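Local coordinates for protein (triosephosphate isomerase) (Thermotoga maritima, PDB 1B9B) that catalyses the interconversion of dihydroxyacetone phosphate and glyceraldehyde 3-phosphate, as a triosephosphate isomerase built on the TIM-barrel fold, at residues Leu155-Ala160 against Asp200-Gly205; Gln147-Phe152 against Ser196-Glu201; Asn59-Ala64 against Gly88-Ile93. One frame throughout, in Å; residues are numbered along the deposited sequence.

Contact 1: residues Leu155-Ala160 against Asp200-Gly205; sequences LDKEEA and DEETAG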
ATOM      1  N   LEU B 155      -5.128  26.460  -5.613  1.00 39.36           N
ATOM      2  CA  LEU B 155      -4.440  27.721  -5.862  1.00 42.08           C
ATOM      3  C   LEU B 155      -5.300  28.569  -6.779  1.00 46.10           C
ATOM      4  O   LEU B 155      -6.200  28.060  -7.447  1.00 45.68           O
ATOM      5  CB  LEU B 155      -3.094  27.480  -6.537  1.00 42.90           C
ATOM      6  CG  LEU B 155      -2.115  26.563  -5.828  1.00 43.14           C
ATOM      7  CD1 LEU B 155      -0.798  26.573  -6.575  1.00 43.83           C
ATOM      8  CD2 LEU B 155      -1.917  27.042  -4.405  1.00 46.08           C
ATOM      9  N   ASP B 156      -5.018  29.863  -6.822  1.00 50.01           N
ATOM     10  CA  ASP B 156      -5.777  30.758  -7.677  1.00 55.30           C
ATOM     11  C   ASP B 156      -4.835  31.489  -8.621  1.00 56.35           C
ATOM     12  O   ASP B 156      -3.618  31.422  -8.463  1.00 57.59           O
ATOM     13  CB  ASP B 156      -6.546  31.773  -6.838  1.00 58.73           C
ATOM     14  CG  ASP B 156      -5.632  32.706  -6.089  1.00 64.35           C
ATOM     15  OD1 ASP B 156      -4.780  33.348  -6.739  1.00 66.38           O
ATOM     16  OD2 ASP B 156      -5.760  32.798  -4.851  1.00 72.77           O
ATOM     17  N   LYS B 157      -5.422  32.192  -9.587  1.00 57.67           N
ATOM     18  CA  LYS B 157      -4.695  32.952 -10.595  1.00 57.62           C
ATOM     19  C   LYS B 157      -3.405  33.573 -10.057  1.00 59.61           C
ATOM     20  O   LYS B 157      -2.337  33.378 -10.631  1.00 62.67           O
ATOM     21  CB  LYS B 157      -5.604  34.046 -11.164  1.00 59.65           C
ATOM     22  CG  LYS B 157      -5.193  34.563 -12.529  1.00 64.82           C
ATOM     23  CD  LYS B 157      -5.827  35.915 -12.842  1.00 68.06           C
ATOM     24  CE  LYS B 157      -5.545  36.336 -14.283  1.00 71.16           C
ATOM     25  NZ  LYS B 157      -4.109  36.171 -14.658  1.00 70.95           N
ATOM     26  N   GLU B 158      -3.501  34.312  -8.955  1.00 59.49           N
ATOM     27  CA  GLU B 158      -2.330  34.961  -8.357  1.00 62.92           C
ATOM     28  C   GLU B 158      -1.235  33.991  -7.918  1.00 60.09           C
ATOM     29  O   GLU B 158      -0.091  34.092  -8.351  1.00 62.98           O
ATOM     30  CB  GLU B 158      -2.750  35.805  -7.149  1.00 71.44           C
ATOM     31  CG  GLU B 158      -2.837  37.306  -7.397  1.00 82.69           C
ATOM     32  CD  GLU B 158      -3.620  37.653  -8.646  1.00 90.26           C
ATOM     33  OE1 GLU B 158      -3.026  37.628  -9.746  1.00 93.29           O
ATOM     34  OE2 GLU B 158      -4.832  37.941  -8.525  1.00 96.15           O
ATOM     35  N   GLU B 159      -1.591  33.061  -7.042  1.00 57.67           N
ATOM     36  CA  GLU B 159      -0.643  32.081  -6.529  1.00 53.83           C
ATOM     37  C   GLU B 159      -0.095  31.193  -7.635  1.00 50.18           C
ATOM     38  O   GLU B 159       1.083  30.831  -7.629  1.00 46.43           O
ATOM     39  CB  GLU B 159      -1.329  31.228  -5.459  1.00 55.58           C
ATOM     40  CG  GLU B 159      -1.733  32.026  -4.234  1.00 58.20           C
ATOM     41  CD  GLU B 159      -2.759  31.320  -3.384  1.00 62.86           C
ATOM     42  OE1 GLU B 159      -3.329  30.304  -3.838  1.00 65.25           O
ATOM     43  OE2 GLU B 159      -3.003  31.793  -2.256  1.00 70.36           O
ATOM     44  N   ALA B 160      -0.964  30.855  -8.584  1.00 47.71           N
ATOM     45  CA  ALA B 160      -0.608  30.003  -9.707  1.00 44.09           C
ATOM     46  C   ALA B 160       0.552  30.557 -10.522  1.00 44.89           C
ATOM     47  O   ALA B 160       1.414  29.803 -10.975  1.00 45.80           O
ATOM     48  CB  ALA B 160      -1.811  29.809 -10.592  1.00 40.77           C
ATOM     49  N   ASP B 200      -5.970  30.953 -17.178  1.00 50.73           N
ATOM     50  CA  ASP B 200      -6.189  31.801 -18.340  1.00 53.73           C
ATOM     51  C   ASP B 200      -4.910  31.994 -19.143  1.00 58.11           C
ATOM     52  O   ASP B 200      -3.852  31.512 -18.757  1.00 62.02           O
ATOM     53  CB  ASP B 200      -6.776  33.146 -17.909  1.00 48.91           C
ATOM     54  CG  ASP B 200      -5.801  33.991 -17.136  1.00 55.03           C
ATOM     55  OD1 ASP B 200      -4.847  33.437 -16.563  1.00 59.69           O
ATOM     56  OD2 ASP B 200      -5.997  35.218 -17.087  1.00 60.69           O
ATOM     57  N   GLU B 201      -5.017  32.678 -20.276  1.00 63.55           N
ATOM     58  CA  GLU B 201      -3.862  32.914 -21.129  1.00 63.21           C
ATOM     59  C   GLU B 201      -2.763  33.610 -20.354  1.00 60.60           C
ATOM     60  O   GLU B 201      -1.626  33.145 -20.322  1.00 58.88           O
ATOM     61  CB  GLU B 201      -4.257  33.769 -22.334  1.00 72.33           C
ATOM     62  CG  GLU B 201      -5.003  33.019 -23.432  1.00 84.51           C
ATOM     63  CD  GLU B 201      -4.172  31.895 -24.051  1.00 92.90           C
ATOM     64  OE1 GLU B 201      -2.988  32.131 -24.395  1.00 98.12           O
ATOM     65  OE2 GLU B 201      -4.707  30.774 -24.202  1.00 97.31           O
ATOM     66  N   GLU B 202      -3.109  34.729 -19.730  1.00 58.95           N
ATOM     67  CA  GLU B 202      -2.143  35.489 -18.959  1.00 58.54           C
ATOM     68  C   GLU B 202      -1.352  34.605 -18.015  1.00 56.67           C
ATOM     69  O   GLU B 202      -0.127  34.626 -18.012  1.00 58.56           O
ATOM     70  CB  GLU B 202      -2.841  36.582 -18.154  1.00 65.13           C
ATOM     71  CG  GLU B 202      -1.958  37.180 -17.066  1.00 77.14           C
ATOM     72  CD  GLU B 202      -2.619  38.325 -16.325  1.00 84.73           C
ATOM     73  OE1 GLU B 202      -3.713  38.761 -16.744  1.00 88.79           O
ATOM     74  OE2 GLU B 202      -2.035  38.796 -15.324  1.00 90.08           O
ATOM     75  N   THR B 203      -2.059  33.824 -17.210  1.00 55.34           N
ATOM     76  CA  THR B 203      -1.409  32.946 -16.253  1.00 52.29           C
ATOM     77  C   THR B 203      -0.488  31.919 -16.900  1.00 48.60           C
ATOM     78  O   THR B 203       0.688  31.829 -16.553  1.00 48.42           O
ATOM     79  CB  THR B 203      -2.452  32.223 -15.388  1.00 52.26           C
ATOM     80  OG1 THR B 203      -3.171  33.194 -14.617  1.00 56.25           O
ATOM     81  CG2 THR B 203      -1.782  31.248 -14.443  1.00 53.11           C
ATOM     82  N   ALA B 204      -1.015  31.155 -17.847  1.00 45.72           N
ATOM     83  CA  ALA B 204      -0.222  30.126 -18.512  1.00 46.05           C
ATOM     84  C   ALA B 204       1.059  30.690 -19.122  1.00 45.70           C
ATOM     85  O   ALA B 204       2.030  29.966 -19.338  1.00 47.36           O
ATOM     86  CB  ALA B 204      -1.062  29.423 -19.586  1.00 37.09           C
ATOM     87  N   GLY B 205       1.069  31.986 -19.388  1.00 44.08           N
ATOM     88  CA  GLY B 205       2.246  32.580 -19.982  1.00 46.81           C
ATOM     89  C   GLY B 205       3.245  33.053 -18.955  1.00 49.58           C
ATOM     90  O   GLY B 205       4.405  33.308 -19.278  1.00 56.19           O
TER
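Charge pairing dominates the meeting of Leu155-Ala160 with Asp200-Gly205. Lys157 runs out from its helix with CG anti to the backbone N (chi1 -158°), stays nearly straight to CE and bends at the last torsion, so that NZ turns in between two carboxylates. Lys157 NZ forms salt bridges to Asp200 OD2 (3.2 Å) and to Glu202 OE1 (3.3 Å), the lysine crossing both acidic chains at about a right angle. Hydrogen bonding adds a third partner, since Lys157 NZ also donates to Thr203 OG1 at 3.1 Å.

These groups sit on two short helices, 157-162 and 201-206, each of which leads into one of two neighbouring barrel strands, 164-167 and 208-211. Both begin with an aspartate N-cap. Asp156 and Glu159 form a capping box, its Asp156 N to Glu159 OE1 bond weak, whereas Asp200 OD1 accepts from Thr203 N (2.9 Å), lying above the carboxylate plane, and uses its syn lone pair for Thr203 OG1 (2.6 Å). An alanine in place of Asp200 would remove both the helix cap and one salt-bridge partner, and would probably leave the start of helix 201-206 and the position of Lys157 NZ less well defined.

Apolar contact is slight: Thr203 CG2, anti to its backbone N, meets Ala160 CB at 4.1 Å.

Contact 2: residues Gln147-Phe152 against Ser196-Glu201; sequences QVREGF and SEMYDE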
ATOM      1  N   GLN B 147      -1.011  15.198 -12.443  1.00 36.48           N
ATOM      2  CA  GLN B 147      -0.040  15.797 -11.532  1.00 33.22           C
ATOM      3  C   GLN B 147      -0.120  17.310 -11.498  1.00 30.98           C
ATOM      4  O   GLN B 147       0.121  17.920 -10.455  1.00 30.09           O
ATOM      5  CB  GLN B 147       1.379  15.359 -11.901  1.00 30.65           C
ATOM      6  CG  GLN B 147       1.528  13.848 -12.017  1.00 33.02           C
ATOM      7  CD  GLN B 147       2.960  13.392 -12.247  1.00 34.83           C
ATOM      8  OE1 GLN B 147       3.650  13.895 -13.129  1.00 37.61           O
ATOM      9  NE2 GLN B 147       3.406  12.420 -11.456  1.00 33.71           N
ATOM     10  N   VAL B 148      -0.454  17.927 -12.625  1.00 29.47           N
ATOM     11  CA  VAL B 148      -0.545  19.382 -12.648  1.00 33.09           C
ATOM     12  C   VAL B 148      -1.829  19.845 -11.962  1.00 36.39           C
ATOM     13  O   VAL B 148      -1.819  20.789 -11.160  1.00 32.74           O
ATOM     14  CB  VAL B 148      -0.493  19.929 -14.081  1.00 28.95           C
ATOM     15  CG1 VAL B 148      -0.611  21.447 -14.064  1.00 26.82           C
ATOM     16  CG2 VAL B 148       0.817  19.530 -14.720  1.00 29.28           C
ATOM     17  N   ARG B 149      -2.930  19.167 -12.277  1.00 35.57           N
ATOM     18  CA  ARG B 149      -4.217  19.486 -11.681  1.00 31.77           C
ATOM     19  C   ARG B 149      -4.156  19.284 -10.164  1.00 34.99           C
ATOM     20  O   ARG B 149      -4.604  20.150  -9.392  1.00 33.96           O
ATOM     21  CB  ARG B 149      -5.291  18.603 -12.285  1.00 28.33           C
ATOM     22  CG  ARG B 149      -5.664  18.966 -13.706  1.00 24.42           C
ATOM     23  CD  ARG B 149      -6.744  18.013 -14.198  1.00 31.81           C
ATOM     24  NE  ARG B 149      -7.349  18.453 -15.447  1.00 32.44           N
ATOM     25  CZ  ARG B 149      -7.923  19.638 -15.617  1.00 34.26           C
ATOM     26  NH1 ARG B 149      -7.971  20.512 -14.608  1.00 31.99           N
ATOM     27  NH2 ARG B 149      -8.442  19.950 -16.794  1.00 25.68           N
ATOM     28  N   GLU B 150      -3.604  18.146  -9.742  1.00 29.90           N
ATOM     29  CA  GLU B 150      -3.465  17.862  -8.323  1.00 27.15           C
ATOM     30  C   GLU B 150      -2.616  18.939  -7.660  1.00 29.73           C
ATOM     31  O   GLU B 150      -3.063  19.599  -6.727  1.00 32.33           O
ATOM     32  CB  GLU B 150      -2.825  16.494  -8.113  1.00 26.13           C
ATOM     33  CG  GLU B 150      -3.738  15.337  -8.458  1.00 32.19           C
ATOM     34  CD  GLU B 150      -4.629  14.923  -7.297  1.00 35.76           C
ATOM     35  OE1 GLU B 150      -4.931  15.785  -6.443  1.00 33.82           O
ATOM     36  OE2 GLU B 150      -5.040  13.740  -7.244  1.00 36.79           O
ATOM     37  N   GLY B 151      -1.401  19.134  -8.159  1.00 30.20           N
ATOM     38  CA  GLY B 151      -0.519  20.128  -7.577  1.00 30.81           C
ATOM     39  C   GLY B 151      -1.069  21.543  -7.468  1.00 32.91           C
ATOM     40  O   GLY B 151      -0.855  22.208  -6.454  1.00 32.92           O
ATOM     41  N   PHE B 152      -1.770  22.009  -8.502  1.00 33.62           N
ATOM     42  CA  PHE B 152      -2.329  23.364  -8.508  1.00 36.16           C
ATOM     43  C   PHE B 152      -3.661  23.513  -7.789  1.00 36.20           C
ATOM     44  O   PHE B 152      -4.062  24.630  -7.435  1.00 32.06           O
ATOM     45  CB  PHE B 152      -2.498  23.883  -9.944  1.00 33.88           C
ATOM     46  CG  PHE B 152      -1.254  24.481 -10.519  1.00 37.36           C
ATOM     47  CD1 PHE B 152      -0.274  23.673 -11.090  1.00 36.38           C
ATOM     48  CD2 PHE B 152      -1.037  25.852 -10.448  1.00 36.33           C
ATOM     49  CE1 PHE B 152       0.903  24.223 -11.579  1.00 37.27           C
ATOM     50  CE2 PHE B 152       0.138  26.413 -10.933  1.00 39.18           C
ATOM     51  CZ  PHE B 152       1.112  25.594 -11.501  1.00 39.85           C
ATOM     52  N   SER B 196      -3.669  26.897 -19.358  1.00 37.04           N
ATOM     53  CA  SER B 196      -4.491  27.946 -19.931  1.00 43.50           C
ATOM     54  C   SER B 196      -5.967  27.755 -19.611  1.00 44.58           C
ATOM     55  O   SER B 196      -6.655  28.695 -19.226  1.00 44.73           O
ATOM     56  CB  SER B 196      -4.293  27.987 -21.434  1.00 43.78           C
ATOM     57  OG  SER B 196      -5.062  29.037 -21.975  1.00 58.62           O
ATOM     58  N   GLU B 197      -6.449  26.530 -19.781  1.00 47.62           N
ATOM     59  CA  GLU B 197      -7.838  26.196 -19.502  1.00 47.67           C
ATOM     60  C   GLU B 197      -8.096  26.292 -18.007  1.00 47.74           C
ATOM     61  O   GLU B 197      -9.097  26.859 -17.579  1.00 49.74           O
ATOM     62  CB  GLU B 197      -8.134  24.785 -19.996  1.00 51.75           C
ATOM     63  CG  GLU B 197      -7.930  24.633 -21.498  1.00 66.71           C
ATOM     64  CD  GLU B 197      -8.074  23.200 -21.976  1.00 73.97           C
ATOM     65  OE1 GLU B 197      -9.125  22.580 -21.693  1.00 80.78           O
ATOM     66  OE2 GLU B 197      -7.137  22.694 -22.636  1.00 75.85           O
ATOM     67  N   MET B 198      -7.183  25.739 -17.215  1.00 45.27           N
ATOM     68  CA  MET B 198      -7.296  25.780 -15.764  1.00 41.17           C
ATOM     69  C   MET B 198      -7.451  27.214 -15.266  1.00 42.55           C
ATOM     70  O   MET B 198      -8.304  27.493 -14.434  1.00 45.69           O
ATOM     71  CB  MET B 198      -6.065  25.143 -15.117  1.00 37.95           C
ATOM     72  CG  MET B 198      -6.038  23.640 -15.201  1.00 34.45           C
ATOM     73  SD  MET B 198      -4.531  22.920 -14.545  1.00 44.72           S
ATOM     74  CE  MET B 198      -4.308  23.882 -13.075  1.00 40.01           C
ATOM     75  N   TYR B 199      -6.622  28.123 -15.765  1.00 42.97           N
ATOM     76  CA  TYR B 199      -6.713  29.514 -15.351  1.00 45.88           C
ATOM     77  C   TYR B 199      -7.002  30.404 -16.551  1.00 47.52           C
ATOM     78  O   TYR B 199      -8.156  30.592 -16.911  1.00 49.76           O
ATOM     79  CB  TYR B 199      -5.430  29.951 -14.629  1.00 45.28           C
ATOM     80  CG  TYR B 199      -5.164  29.157 -13.363  1.00 46.66           C
ATOM     81  CD1 TYR B 199      -4.472  27.946 -13.408  1.00 47.07           C
ATOM     82  CD2 TYR B 199      -5.651  29.589 -12.128  1.00 46.42           C
ATOM     83  CE1 TYR B 199      -4.273  27.184 -12.260  1.00 45.94           C
ATOM     84  CE2 TYR B 199      -5.460  28.829 -10.967  1.00 44.05           C
ATOM     85  CZ  TYR B 199      -4.771  27.630 -11.044  1.00 45.87           C
ATOM     86  OH  TYR B 199      -4.584  26.870  -9.912  1.00 48.20           O
ATOM     87  N   ASP B 200      -5.970  30.953 -17.178  1.00 50.73           N
ATOM     88  CA  ASP B 200      -6.189  31.801 -18.340  1.00 53.73           C
ATOM     89  C   ASP B 200      -4.910  31.994 -19.143  1.00 58.11           C
ATOM     90  O   ASP B 200      -3.852  31.512 -18.757  1.00 62.02           O
ATOM     91  CB  ASP B 200      -6.776  33.146 -17.909  1.00 48.91           C
ATOM     92  CG  ASP B 200      -5.801  33.991 -17.136  1.00 55.03           C
ATOM     93  OD1 ASP B 200      -4.847  33.437 -16.563  1.00 59.69           O
ATOM     94  OD2 ASP B 200      -5.997  35.218 -17.087  1.00 60.69           O
ATOM     95  N   GLU B 201      -5.017  32.678 -20.276  1.00 63.55           N
ATOM     96  CA  GLU B 201      -3.862  32.914 -21.129  1.00 63.21           C
ATOM     97  C   GLU B 201      -2.763  33.610 -20.354  1.00 60.60           C
ATOM     98  O   GLU B 201      -1.626  33.145 -20.322  1.00 58.88           O
ATOM     99  CB  GLU B 201      -4.257  33.769 -22.334  1.00 72.33           C
ATOM    100  CG  GLU B 201      -5.003  33.019 -23.432  1.00 84.51           C
ATOM    101  CD  GLU B 201      -4.172  31.895 -24.051  1.00 92.90           C
ATOM    102  OE1 GLU B 201      -2.988  32.131 -24.395  1.00 98.12           O
ATOM    103  OE2 GLU B 201      -4.707  30.774 -24.202  1.00 97.31           O
TER
HETATM  104  O   HOH W   1      -6.236  24.794  -9.945  1.00 45.38           O
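Met198, near the end of helix 181-198, reaches across to helix 140-152. From CB the chain leaves with CG anti to the carbonyl carbon (chi1 -75°), and Met198 CG comes within 3.7 Å of Arg149 NH1, at an oblique inclination to the guanidinium. Met198 SD follows, 4.2 Å from Val148 CG1 and in touch with the aliphatic CG of Arg149. A bend at chi3 (43°) then turns the methyl toward Phe152, where Met198 CE lies 3.6 Å from Phe152 CB and obliquely to the ring.

The next residue, Tyr199, approaches the same phenylalanine from another direction: its OH lies near the plane of the Phe152 ring, at the edge, and Tyr199 CE1 packs 3.9 Å from Phe152 CD2. A water hydrogen-bonds to Tyr199 OH (2.7 Å) and weakly to Phe152 O. The contact thus joins two outer helices of the barrel that follow the adjacent strands 123-128 and 164-167.

Arg149 finds its charge partner in Glu145 of its own helix and packs on Gly138 of the second subunit. Its contact with Met198 is van der Waals in nature, and helix 140-152 meets the end of helix 181-198 and the turn after it mainly by such packing, with a water as a weak polar link.

Contact 3: residues Asn59-Ala64 against Gly88-Ile93; sequences NIKLGA and GVEYVI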
ATOM      1  N   ASN B  59      24.293  37.287  -6.573  1.00 84.66           N
ATOM      2  CA  ASN B  59      23.223  37.065  -7.539  1.00 83.46           C
ATOM      3  C   ASN B  59      22.597  35.673  -7.497  1.00 79.63           C
ATOM      4  O   ASN B  59      21.376  35.544  -7.599  1.00 80.20           O
ATOM      5  CB  ASN B  59      23.738  37.357  -8.949  1.00 88.22           C
ATOM      6  CG  ASN B  59      25.024  36.620  -9.259  1.00 94.15           C
ATOM      7  OD1 ASN B  59      26.039  36.811  -8.582  1.00 98.95           O
ATOM      8  ND2 ASN B  59      24.993  35.769 -10.282  1.00 95.65           N
ATOM      9  N   ILE B  60      23.419  34.634  -7.354  1.00 73.93           N
ATOM     10  CA  ILE B  60      22.906  33.268  -7.305  1.00 68.45           C
ATOM     11  C   ILE B  60      21.942  33.076  -6.129  1.00 67.25           C
ATOM     12  O   ILE B  60      22.165  33.613  -5.041  1.00 65.96           O
ATOM     13  CB  ILE B  60      24.054  32.259  -7.214  1.00 64.24           C
ATOM     14  CG1 ILE B  60      25.014  32.504  -8.379  1.00 64.76           C
ATOM     15  CG2 ILE B  60      23.506  30.835  -7.238  1.00 58.91           C
ATOM     16  CD1 ILE B  60      26.059  31.416  -8.578  1.00 68.63           C
ATOM     17  N   LYS B  61      20.871  32.315  -6.356  1.00 65.33           N
ATOM     18  CA  LYS B  61      19.856  32.086  -5.329  1.00 60.16           C
ATOM     19  C   LYS B  61      19.850  30.709  -4.667  1.00 57.75           C
ATOM     20  O   LYS B  61      20.219  29.695  -5.274  1.00 56.90           O
ATOM     21  CB  LYS B  61      18.475  32.399  -5.902  1.00 58.62           C
ATOM     22  CG  LYS B  61      18.344  33.835  -6.336  1.00 59.50           C
ATOM     23  CD  LYS B  61      16.929  34.197  -6.710  1.00 65.46           C
ATOM     24  CE  LYS B  61      16.826  35.691  -7.005  1.00 71.85           C
ATOM     25  NZ  LYS B  61      15.441  36.113  -7.359  1.00 74.85           N
ATOM     26  N   LEU B  62      19.410  30.700  -3.410  1.00 52.66           N
ATOM     27  CA  LEU B  62      19.347  29.499  -2.587  1.00 49.72           C
ATOM     28  C   LEU B  62      18.073  28.678  -2.767  1.00 48.53           C
ATOM     29  O   LEU B  62      16.971  29.220  -2.779  1.00 47.34           O
ATOM     30  CB  LEU B  62      19.454  29.886  -1.114  1.00 46.17           C
ATOM     31  CG  LEU B  62      20.534  29.220  -0.266  1.00 47.39           C
ATOM     32  CD1 LEU B  62      20.138  29.367   1.201  1.00 47.83           C
ATOM     33  CD2 LEU B  62      20.703  27.753  -0.653  1.00 41.32           C
ATOM     34  N   GLY B  63      18.227  27.366  -2.872  1.00 47.66           N
ATOM     35  CA  GLY B  63      17.066  26.512  -3.017  1.00 51.33           C
ATOM     36  C   GLY B  63      17.208  25.203  -2.258  1.00 53.76           C
ATOM     37  O   GLY B  63      18.303  24.645  -2.193  1.00 56.84           O
ATOM     38  N   ALA B  64      16.106  24.715  -1.687  1.00 52.38           N
ATOM     39  CA  ALA B  64      16.100  23.452  -0.941  1.00 46.12           C
ATOM     40  C   ALA B  64      15.535  22.318  -1.797  1.00 42.85           C
ATOM     41  O   ALA B  64      14.817  22.556  -2.765  1.00 44.85           O
ATOM     42  CB  ALA B  64      15.287  23.601   0.330  1.00 47.26           C
ATOM     43  N   GLY B  88      17.213  32.021   4.297  1.00 56.40           N
ATOM     44  CA  GLY B  88      17.133  32.773   3.059  1.00 57.45           C
ATOM     45  C   GLY B  88      16.987  31.924   1.806  1.00 58.61           C
ATOM     46  O   GLY B  88      17.566  32.232   0.767  1.00 58.85           O
ATOM     47  N   VAL B  89      16.222  30.841   1.902  1.00 59.71           N
ATOM     48  CA  VAL B  89      15.984  29.967   0.759  1.00 57.52           C
ATOM     49  C   VAL B  89      14.867  30.633  -0.049  1.00 59.28           C
ATOM     50  O   VAL B  89      13.923  31.176   0.530  1.00 60.94           O
ATOM     51  CB  VAL B  89      15.525  28.563   1.227  1.00 55.70           C
ATOM     52  CG1 VAL B  89      15.251  27.663   0.036  1.00 56.39           C
ATOM     53  CG2 VAL B  89      16.588  27.945   2.109  1.00 56.59           C
ATOM     54  N   GLU B  90      14.979  30.618  -1.375  1.00 57.37           N
ATOM     55  CA  GLU B  90      13.959  31.230  -2.225  1.00 55.01           C
ATOM     56  C   GLU B  90      13.182  30.206  -3.048  1.00 51.62           C
ATOM     57  O   GLU B  90      12.018  30.413  -3.384  1.00 50.74           O
ATOM     58  CB  GLU B  90      14.596  32.266  -3.153  1.00 57.52           C
ATOM     59  CG  GLU B  90      14.886  33.591  -2.468  1.00 66.32           C
ATOM     60  CD  GLU B  90      15.543  34.599  -3.391  1.00 70.97           C
ATOM     61  OE1 GLU B  90      16.753  34.457  -3.664  1.00 75.67           O
ATOM     62  OE2 GLU B  90      14.848  35.530  -3.851  1.00 71.01           O
ATOM     63  N   TYR B  91      13.834  29.096  -3.366  1.00 48.68           N
ATOM     64  CA  TYR B  91      13.205  28.049  -4.147  1.00 45.92           C
ATOM     65  C   TYR B  91      13.212  26.731  -3.411  1.00 45.57           C
ATOM     66  O   TYR B  91      14.141  26.434  -2.660  1.00 45.05           O
ATOM     67  CB  TYR B  91      13.917  27.877  -5.488  1.00 45.42           C
ATOM     68  CG  TYR B  91      13.720  29.042  -6.421  1.00 52.04           C
ATOM     69  CD1 TYR B  91      14.428  30.235  -6.245  1.00 51.76           C
ATOM     70  CD2 TYR B  91      12.794  28.970  -7.459  1.00 51.50           C
ATOM     71  CE1 TYR B  91      14.212  31.329  -7.083  1.00 54.60           C
ATOM     72  CE2 TYR B  91      12.572  30.056  -8.299  1.00 53.64           C
ATOM     73  CZ  TYR B  91      13.279  31.230  -8.107  1.00 53.25           C
ATOM     74  OH  TYR B  91      13.040  32.302  -8.936  1.00 50.92           O
ATOM     75  N   VAL B  92      12.166  25.946  -3.634  1.00 41.95           N
ATOM     76  CA  VAL B  92      12.040  24.643  -3.016  1.00 38.47           C
ATOM     77  C   VAL B  92      11.540  23.649  -4.051  1.00 41.50           C
ATOM     78  O   VAL B  92      10.458  23.825  -4.620  1.00 42.47           O
ATOM     79  CB  VAL B  92      11.028  24.653  -1.859  1.00 34.81           C
ATOM     80  CG1 VAL B  92      10.847  23.255  -1.349  1.00 29.49           C
ATOM     81  CG2 VAL B  92      11.495  25.562  -0.752  1.00 35.18           C
ATOM     82  N   ILE B  93      12.328  22.613  -4.310  1.00 39.75           N
ATOM     83  CA  ILE B  93      11.908  21.593  -5.255  1.00 38.18           C
ATOM     84  C   ILE B  93      10.822  20.829  -4.523  1.00 38.72           C
ATOM     85  O   ILE B  93      10.977  20.510  -3.351  1.00 38.87           O
ATOM     86  CB  ILE B  93      13.059  20.627  -5.592  1.00 39.06           C
ATOM     87  CG1 ILE B  93      14.183  21.392  -6.291  1.00 38.47           C
ATOM     88  CG2 ILE B  93      12.550  19.495  -6.470  1.00 34.79           C
ATOM     89  CD1 ILE B  93      15.393  20.553  -6.616  1.00 36.11           C
TER
HETATM   90  O   HOH W   2      18.897  33.073  -2.165  1.00 40.42           O
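Strands 61-64 and 91-94 are neighbours in the parallel barrel, joined through helix 81-87 as a beta-alpha-beta unit. The close-packed part is the backbone pairing. Leu62 O takes two donors, Glu90 N at 2.8 Å from above the carbonyl plane and Tyr91 N in that plane. Further along, Ala64 N donates to Tyr91 O (2.8 Å), and Ile93 N to Ala64 O in a nearly straight bond (171° at the hydrogen). Gly63 pairs with Tyr91, and a side chain at that glycine would point to the same face of the sheet as Tyr91.

On the side facing helix 81-87, Val89 packs against residues of strand 61-64. Val89 CG1, anti to the backbone N, lies 4.1 Å from Ala64 CB, while Val89 CG2 meets Leu62 CD1 at 3.9 Å; Leu84 of the helix packs on both Val89 and Ala64. Gly88, with positive phi, is the C' residue of the Schellman motif that ends this helix.

The start of the pairing is looser and more polar. A water accepts from Leu62 N (2.7 Å) and donates to Glu90 OE1 and, weakly, to Gly88 O. Lys61, extended beyond CG, crosses Glu90 obliquely: its CD lies near the edge of the Tyr91 ring, but Lys61 NZ reaches Glu90 OE2 only in a long salt bridge (3.6 Å), its stronger partner being Glu38 on strand 38-42. Main-chain bonds thus define the register, with the apolar contacts of Val89 packed beside them, whereas the Lys61-Glu90 pair is likely to contribute a weaker electrostatic attraction.

Contact 3 comes first along the chain, within the unit of strands 61-64 and 91-94, and closes before the other two open. Contacts 1 and 2 are close neighbours, their centres 8 Å apart: helices 140-152 and 157-162 follow each other in sequence, as do 181-198 and 201-206, and the second segments share Asp200 and Glu201. Leu155 O and Tyr199 OH probably join the two by a hydrogen bond. Contact 3 lies about 22 Å from contact 1 and 24 Å from contact 2, centre to centre, without touching either. The three thus sample strand pairing in the barrel wall and two joins between outer helices, one polar and one largely apolar.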